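Long-range contact in peptidase (Pseudomonas aeruginosa, PDB 5LOX), which is the ancestral beta subunit of the proteasome family, a probable N-terminal nucleophile peptidase that forms a helical assembly: residues Y2-F14 / M112-L124. The protein carries 3 engineered substitutions. Numbering follows the deposited sequence.
Sequences YCVAMHLADGLVF and MVGGQIAGGPPAL. Engineered in segment 112-124: M112 (natural residue Leu).
OE1 of Q116 is gripped by Y195 OH and the backbone N of D198, next to the turn of the hairpin whose P122 and L124 pack on H7 and A5. The amide NE2 of Q116 reaches over the I117-G120 turn to G120 O, 3.0 Å away and nearly straight at 170°. The fold is the Ntn-hydrolase sandwich of the proteasome family. Here its two antiparallel sheets lie face to face. Strand 2-8 runs at 33° to strand 112-117, and the contact between the sheets is made by packing.

L124 fills the middle. Its CG is anti to the backbone N (chi1 170°), and both methyls reach the CB of A5. L124 CD2 is 3.6 Å from A5 CB. CD1 also approaches CE2 of F14. The F14 ring turns its edge to the backbone of G114, with F14 CZ 4.0 Å from G114 C. G114 has no side chain to hold that edge off.

Toward the start of strand 2-8, M112, an engineered residue (Leu in nature), is present as selenomethionine. Its chain bends at the last torsion and lays CE over the backbone of V4 and A5. M112 SE stands 3.9 Å from A5 CB. L143 and L145 also touch this side chain.

At the turn end, H7 crosses P122 at about a right angle. H7 CE1 lies 3.8 Å from P122 CG. A123 CA sits over one face of the imidazole. Helix 165-182 covers the other side of strand 2-8, touching V4 and M6. Beside H7, L12 puts CD1 against G115 CA and CD2 4.0 Å from A123 O.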
ATOM      1  N   TYR A   2      23.748  58.112 -80.041  1.00 67.30           N
ATOM      2  CA  TYR A   2      24.459  59.331 -79.751  1.00 59.89           C
ATOM      3  C   TYR A   2      24.769  59.980 -81.057  1.00 54.88           C
ATOM      4  O   TYR A   2      25.305  59.324 -81.957  1.00 54.02           O
ATOM      5  CB  TYR A   2      25.743  59.025 -78.977  1.00 60.57           C
ATOM      6  CG  TYR A   2      26.700  60.201 -78.911  1.00 57.04           C
ATOM      7  CD1 TYR A   2      26.233  61.475 -78.666  1.00 57.19           C
ATOM      8  CD2 TYR A   2      28.064  60.027 -79.058  1.00 57.09           C
ATOM      9  CE1 TYR A   2      27.090  62.549 -78.569  1.00 60.75           C
ATOM     10  CE2 TYR A   2      28.935  61.099 -79.001  1.00 62.10           C
ATOM     11  CZ  TYR A   2      28.442  62.370 -78.738  1.00 64.19           C
ATOM     12  OH  TYR A   2      29.276  63.474 -78.674  1.00 55.86           O
ATOM     13  N   CYS A   3      24.363  61.229 -81.217  1.00 55.13           N
ATOM     14  CA  CYS A   3      24.606  61.938 -82.490  1.00 60.37           C
ATOM     15  C   CYS A   3      25.202  63.277 -82.192  1.00 56.54           C
ATOM     16  O   CYS A   3      24.894  63.866 -81.165  1.00 53.54           O
ATOM     17  CB  CYS A   3      23.313  62.127 -83.307  1.00 63.23           C
ATOM     18  SG  CYS A   3      22.388  60.600 -83.669  1.00 64.03           S
ATOM     19  N   VAL A   4      26.085  63.732 -83.079  1.00 58.55           N
ATOM     20  CA  VAL A   4      26.714  65.047 -82.976  1.00 57.72           C
ATOM     21  C   VAL A   4      26.661  65.697 -84.319  1.00 56.97           C
ATOM     22  O   VAL A   4      26.846  65.030 -85.337  1.00 57.70           O
ATOM     23  CB  VAL A   4      28.218  65.006 -82.658  1.00 59.31           C
ATOM     24  CG1 VAL A   4      28.587  66.248 -81.902  1.00 63.73           C
ATOM     25  CG2 VAL A   4      28.575  63.825 -81.813  1.00 66.59           C
ATOM     26  N   ALA A   5      26.483  67.008 -84.318  1.00 58.42           N
ATOM     27  CA  ALA A   5      26.596  67.804 -85.536  1.00 62.09           C
ATOM     28  C   ALA A   5      27.263  69.117 -85.207  1.00 63.72           C
ATOM     29  O   ALA A   5      27.076  69.644 -84.110  1.00 63.71           O
ATOM     30  CB  ALA A   5      25.237  68.060 -86.117  1.00 62.23           C
HETATM   31  N   MSE A   6      28.082  69.594 -86.133  1.00 62.71           N
HETATM   32  CA  MSE A   6      28.832  70.790 -85.930  1.00 63.05           C
HETATM   33  C   MSE A   6      28.658  71.669 -87.098  1.00 63.38           C
HETATM   34  O   MSE A   6      28.708  71.226 -88.229  1.00 58.72           O
HETATM   35  CB  MSE A   6      30.304  70.442 -85.836  1.00 69.28           C
HETATM   36  CG  MSE A   6      30.525  69.601 -84.594  1.00 72.50           C
HETATM   37 SE   MSE A   6      31.949  68.314 -84.931  1.00 75.31          SE
HETATM   38  CE  MSE A   6      31.830  67.248 -83.310  1.00 88.56           C
ATOM     39  N   HIS A   7      28.512  72.960 -86.829  1.00 70.05           N
ATOM     40  CA  HIS A   7      28.456  73.980 -87.873  1.00 70.91           C
ATOM     41  C   HIS A   7      29.609  74.951 -87.651  1.00 71.83           C
ATOM     42  O   HIS A   7      29.618  75.716 -86.670  1.00 63.96           O
ATOM     43  CB  HIS A   7      27.121  74.710 -87.844  1.00 71.40           C
ATOM     44  CG  HIS A   7      27.025  75.882 -88.783  1.00 73.48           C
ATOM     45  ND1 HIS A   7      27.781  75.994 -89.933  1.00 71.78           N
ATOM     46  CD2 HIS A   7      26.241  76.986 -88.740  1.00 71.27           C
ATOM     47  CE1 HIS A   7      27.472  77.117 -90.553  1.00 69.41           C
ATOM     48  NE2 HIS A   7      26.535  77.726 -89.855  1.00 70.62           N
ATOM     49  N   LEU A   8      30.569  74.870 -88.582  1.00 69.05           N
ATOM     50  CA  LEU A   8      31.853  75.541 -88.488  1.00 67.30           C
ATOM     51  C   LEU A   8      32.065  76.464 -89.659  1.00 66.47           C
ATOM     52  O   LEU A   8      31.332  76.423 -90.656  1.00 60.73           O
ATOM     53  CB  LEU A   8      32.962  74.490 -88.462  1.00 67.78           C
ATOM     54  CG  LEU A   8      32.765  73.369 -87.443  1.00 66.69           C
ATOM     55  CD1 LEU A   8      33.700  72.230 -87.729  1.00 65.70           C
ATOM     56  CD2 LEU A   8      33.007  73.887 -86.033  1.00 69.85           C
ATOM     57  N   ALA A   9      33.104  77.279 -89.537  1.00 68.40           N
ATOM     58  CA  ALA A   9      33.420  78.248 -90.557  1.00 72.43           C
ATOM     59  C   ALA A   9      33.483  77.582 -91.920  1.00 74.97           C
ATOM     60  O   ALA A   9      32.918  78.113 -92.875  1.00 80.37           O
ATOM     61  CB  ALA A   9      34.724  78.956 -90.240  1.00 74.41           C
ATOM     62  N   ASP A  10      34.135  76.419 -92.014  1.00 74.33           N
ATOM     63  CA  ASP A  10      34.338  75.780 -93.327  1.00 76.59           C
ATOM     64  C   ASP A  10      33.224  74.835 -93.779  1.00 72.78           C
ATOM     65  O   ASP A  10      33.265  74.338 -94.883  1.00 80.24           O
ATOM     66  CB  ASP A  10      35.683  75.031 -93.365  1.00 83.21           C
ATOM     67  CG  ASP A  10      36.893  75.966 -93.353  1.00 86.91           C
ATOM     68  OD1 ASP A  10      36.829  77.074 -93.930  1.00 86.90           O
ATOM     69  OD2 ASP A  10      37.929  75.567 -92.765  1.00 95.96           O
ATOM     70  N   GLY A  11      32.235  74.588 -92.945  1.00 70.16           N
ATOM     71  CA  GLY A  11      31.103  73.754 -93.347  1.00 67.91           C
ATOM     72  C   GLY A  11      30.397  73.037 -92.200  1.00 65.73           C
ATOM     73  O   GLY A  11      30.373  73.525 -91.075  1.00 68.62           O
ATOM     74  N   LEU A  12      29.945  71.820 -92.467  1.00 64.57           N
ATOM     75  CA  LEU A  12      29.265  71.009 -91.492  1.00 65.12           C
ATOM     76  C   LEU A  12      29.916  69.642 -91.347  1.00 65.27           C
ATOM     77  O   LEU A  12      30.474  69.091 -92.293  1.00 67.12           O
ATOM     78  CB  LEU A  12      27.840  70.789 -91.954  1.00 69.78           C
ATOM     79  CG  LEU A  12      27.015  72.051 -92.168  1.00 73.26           C
ATOM     80  CD1 LEU A  12      25.818  71.778 -93.052  1.00 71.79           C
ATOM     81  CD2 LEU A  12      26.569  72.579 -90.814  1.00 74.08           C
ATOM     82  N   VAL A  13      29.829  69.086 -90.151  1.00 66.05           N
ATOM     83  CA  VAL A  13      30.286  67.727 -89.887  1.00 66.31           C
ATOM     84  C   VAL A  13      29.201  67.031 -89.100  1.00 67.03           C
ATOM     85  O   VAL A  13      28.728  67.572 -88.090  1.00 69.24           O
ATOM     86  CB  VAL A  13      31.584  67.717 -89.063  1.00 65.99           C
ATOM     87  CG1 VAL A  13      32.010  66.297 -88.742  1.00 65.23           C
ATOM     88  CG2 VAL A  13      32.696  68.419 -89.819  1.00 70.73           C
ATOM     89  N   PHE A  14      28.833  65.826 -89.533  1.00 63.05           N
ATOM     90  CA  PHE A  14      27.813  65.040 -88.848  1.00 62.76           C
ATOM     91  C   PHE A  14      28.345  63.673 -88.460  1.00 59.84           C
ATOM     92  O   PHE A  14      29.077  63.073 -89.229  1.00 62.80           O
ATOM     93  CB  PHE A  14      26.639  64.816 -89.771  1.00 61.35           C
ATOM     94  CG  PHE A  14      25.998  66.064 -90.266  1.00 60.93           C
ATOM     95  CD1 PHE A  14      26.444  66.652 -91.440  1.00 63.21           C
ATOM     96  CD2 PHE A  14      24.924  66.629 -89.596  1.00 56.63           C
ATOM     97  CE1 PHE A  14      25.845  67.805 -91.929  1.00 62.98           C
ATOM     98  CE2 PHE A  14      24.319  67.764 -90.077  1.00 59.66           C
ATOM     99  CZ  PHE A  14      24.780  68.358 -91.255  1.00 61.20           C
HETATM  100  N   MSE A 112      18.288  66.210 -85.627  1.00 60.86           N
HETATM  101  CA  MSE A 112      19.081  67.376 -86.104  1.00 60.79           C
HETATM  102  C   MSE A 112      18.893  67.503 -87.586  1.00 59.63           C
HETATM  103  O   MSE A 112      18.775  66.510 -88.289  1.00 57.51           O
HETATM  104  CB  MSE A 112      20.570  67.342 -85.764  1.00 58.34           C
HETATM  105  CG  MSE A 112      20.620  67.209 -84.262  1.00 60.39           C
HETATM  106 SE   MSE A 112      22.348  67.743 -83.567  1.00 57.98          SE
HETATM  107  CE  MSE A 112      23.134  65.954 -83.593  1.00 55.92           C
ATOM    108  N   VAL A 113      18.778  68.743 -88.037  1.00 59.31           N
ATOM    109  CA  VAL A 113      18.589  69.046 -89.421  1.00 59.65           C
ATOM    110  C   VAL A 113      19.619  70.097 -89.753  1.00 62.09           C
ATOM    111  O   VAL A 113      19.617  71.161 -89.179  1.00 61.57           O
ATOM    112  CB  VAL A 113      17.200  69.625 -89.689  1.00 59.46           C
ATOM    113  CG1 VAL A 113      17.052  69.948 -91.165  1.00 61.13           C
ATOM    114  CG2 VAL A 113      16.132  68.639 -89.251  1.00 60.27           C
ATOM    115  N   GLY A 114      20.494  69.788 -90.698  1.00 66.05           N
ATOM    116  CA  GLY A 114      21.503  70.736 -91.127  1.00 65.66           C
ATOM    117  C   GLY A 114      21.811  70.599 -92.592  1.00 65.06           C
ATOM    118  O   GLY A 114      21.448  69.607 -93.228  1.00 67.09           O
ATOM    119  N   GLY A 115      22.456  71.610 -93.142  1.00 64.76           N
ATOM    120  CA  GLY A 115      22.816  71.566 -94.546  1.00 65.97           C
ATOM    121  C   GLY A 115      22.931  72.944 -95.152  1.00 67.78           C
ATOM    122  O   GLY A 115      23.131  73.917 -94.438  1.00 66.17           O
ATOM    123  N   GLN A 116      22.801  73.016 -96.475  1.00 68.60           N
ATOM    124  CA  GLN A 116      22.892  74.278 -97.185  1.00 70.33           C
ATOM    125  C   GLN A 116      22.031  74.265 -98.418  1.00 71.88           C
ATOM    126  O   GLN A 116      22.043  73.318 -99.197  1.00 70.23           O
ATOM    127  CB  GLN A 116      24.329  74.555 -97.601  1.00 73.72           C
ATOM    128  CG  GLN A 116      24.476  75.894 -98.291  1.00 78.20           C
ATOM    129  CD  GLN A 116      25.910  76.337 -98.439  1.00 79.11           C
ATOM    130  OE1 GLN A 116      26.825  75.520 -98.585  1.00 83.45           O
ATOM    131  NE2 GLN A 116      26.124  77.643 -98.395  1.00 78.09           N
ATOM    132  N   ILE A 117      21.314  75.357 -98.612  1.00 75.51           N
ATOM    133  CA  ILE A 117      20.521  75.568 -99.818  1.00 77.79           C
ATOM    134  C   ILE A 117      21.140  76.723-100.593  1.00 76.31           C
ATOM    135  O   ILE A 117      21.563  77.704-100.000  1.00 76.15           O
ATOM    136  CB  ILE A 117      19.062  75.869 -99.433  1.00 78.99           C
ATOM    137  CG1 ILE A 117      18.411  74.580 -98.920  1.00 80.82           C
ATOM    138  CG2 ILE A 117      18.297  76.436-100.598  1.00 79.64           C
ATOM    139  CD1 ILE A 117      17.056  74.787 -98.295  1.00 81.79           C
ATOM    140  N   ALA A 118      21.208  76.574-101.913  1.00 77.43           N
ATOM    141  CA  ALA A 118      21.815  77.566-102.800  1.00 77.25           C
ATOM    142  C   ALA A 118      21.342  78.954-102.459  1.00 78.78           C
ATOM    143  O   ALA A 118      20.140  79.185-102.335  1.00 78.62           O
ATOM    144  CB  ALA A 118      21.450  77.273-104.233  1.00 78.73           C
ATOM    145  N   GLY A 119      22.291  79.863-102.269  1.00 79.08           N
ATOM    146  CA  GLY A 119      21.970  81.265-102.065  1.00 79.43           C
ATOM    147  C   GLY A 119      21.876  81.684-100.627  1.00 76.34           C
ATOM    148  O   GLY A 119      21.585  82.824-100.330  1.00 78.66           O
ATOM    149  N   GLY A 120      22.184  80.790 -99.710  1.00 75.88           N
ATOM    150  CA  GLY A 120      22.328  81.191 -98.312  1.00 76.53           C
ATOM    151  C   GLY A 120      23.373  80.345 -97.636  1.00 74.14           C
ATOM    152  O   GLY A 120      23.642  79.224 -98.070  1.00 72.69           O
ATOM    153  N   PRO A 121      23.923  80.838 -96.528  1.00 75.37           N
ATOM    154  CA  PRO A 121      24.922  80.048 -95.816  1.00 75.57           C
ATOM    155  C   PRO A 121      24.426  78.673 -95.323  1.00 72.03           C
ATOM    156  O   PRO A 121      23.221  78.439 -95.255  1.00 69.06           O
ATOM    157  CB  PRO A 121      25.262  80.925 -94.614  1.00 76.98           C
ATOM    158  CG  PRO A 121      23.997  81.664 -94.329  1.00 79.02           C
ATOM    159  CD  PRO A 121      23.284  81.829 -95.648  1.00 78.89           C
ATOM    160  N   PRO A 122      25.362  77.759 -95.002  1.00 70.23           N
ATOM    161  CA  PRO A 122      24.964  76.533 -94.310  1.00 68.98           C
ATOM    162  C   PRO A 122      24.375  76.830 -92.919  1.00 67.40           C
ATOM    163  O   PRO A 122      24.729  77.849 -92.311  1.00 66.24           O
ATOM    164  CB  PRO A 122      26.264  75.743 -94.210  1.00 67.05           C
ATOM    165  CG  PRO A 122      27.349  76.759 -94.299  1.00 70.19           C
ATOM    166  CD  PRO A 122      26.821  77.927 -95.056  1.00 69.82           C
ATOM    167  N   ALA A 123      23.507  75.941 -92.434  1.00 65.26           N
ATOM    168  CA  ALA A 123      22.902  76.073 -91.098  1.00 67.08           C
ATOM    169  C   ALA A 123      22.649  74.701 -90.444  1.00 62.97           C
ATOM    170  O   ALA A 123      22.736  73.657 -91.096  1.00 62.08           O
ATOM    171  CB  ALA A 123      21.615  76.846 -91.188  1.00 68.28           C
ATOM    172  N   LEU A 124      22.419  74.717 -89.135  1.00 61.74           N
ATOM    173  CA  LEU A 124      22.244  73.487 -88.358  1.00 59.97           C
ATOM    174  C   LEU A 124      21.270  73.738 -87.240  1.00 61.00           C
ATOM    175  O   LEU A 124      21.468  74.637 -86.422  1.00 62.82           O
ATOM    176  CB  LEU A 124      23.583  73.031 -87.763  1.00 59.92           C
ATOM    177  CG  LEU A 124      23.556  71.906 -86.748  1.00 59.29           C
ATOM    178  CD1 LEU A 124      23.021  70.662 -87.399  1.00 62.02           C
ATOM    179  CD2 LEU A 124      24.953  71.625 -86.212  1.00 63.35           C
TER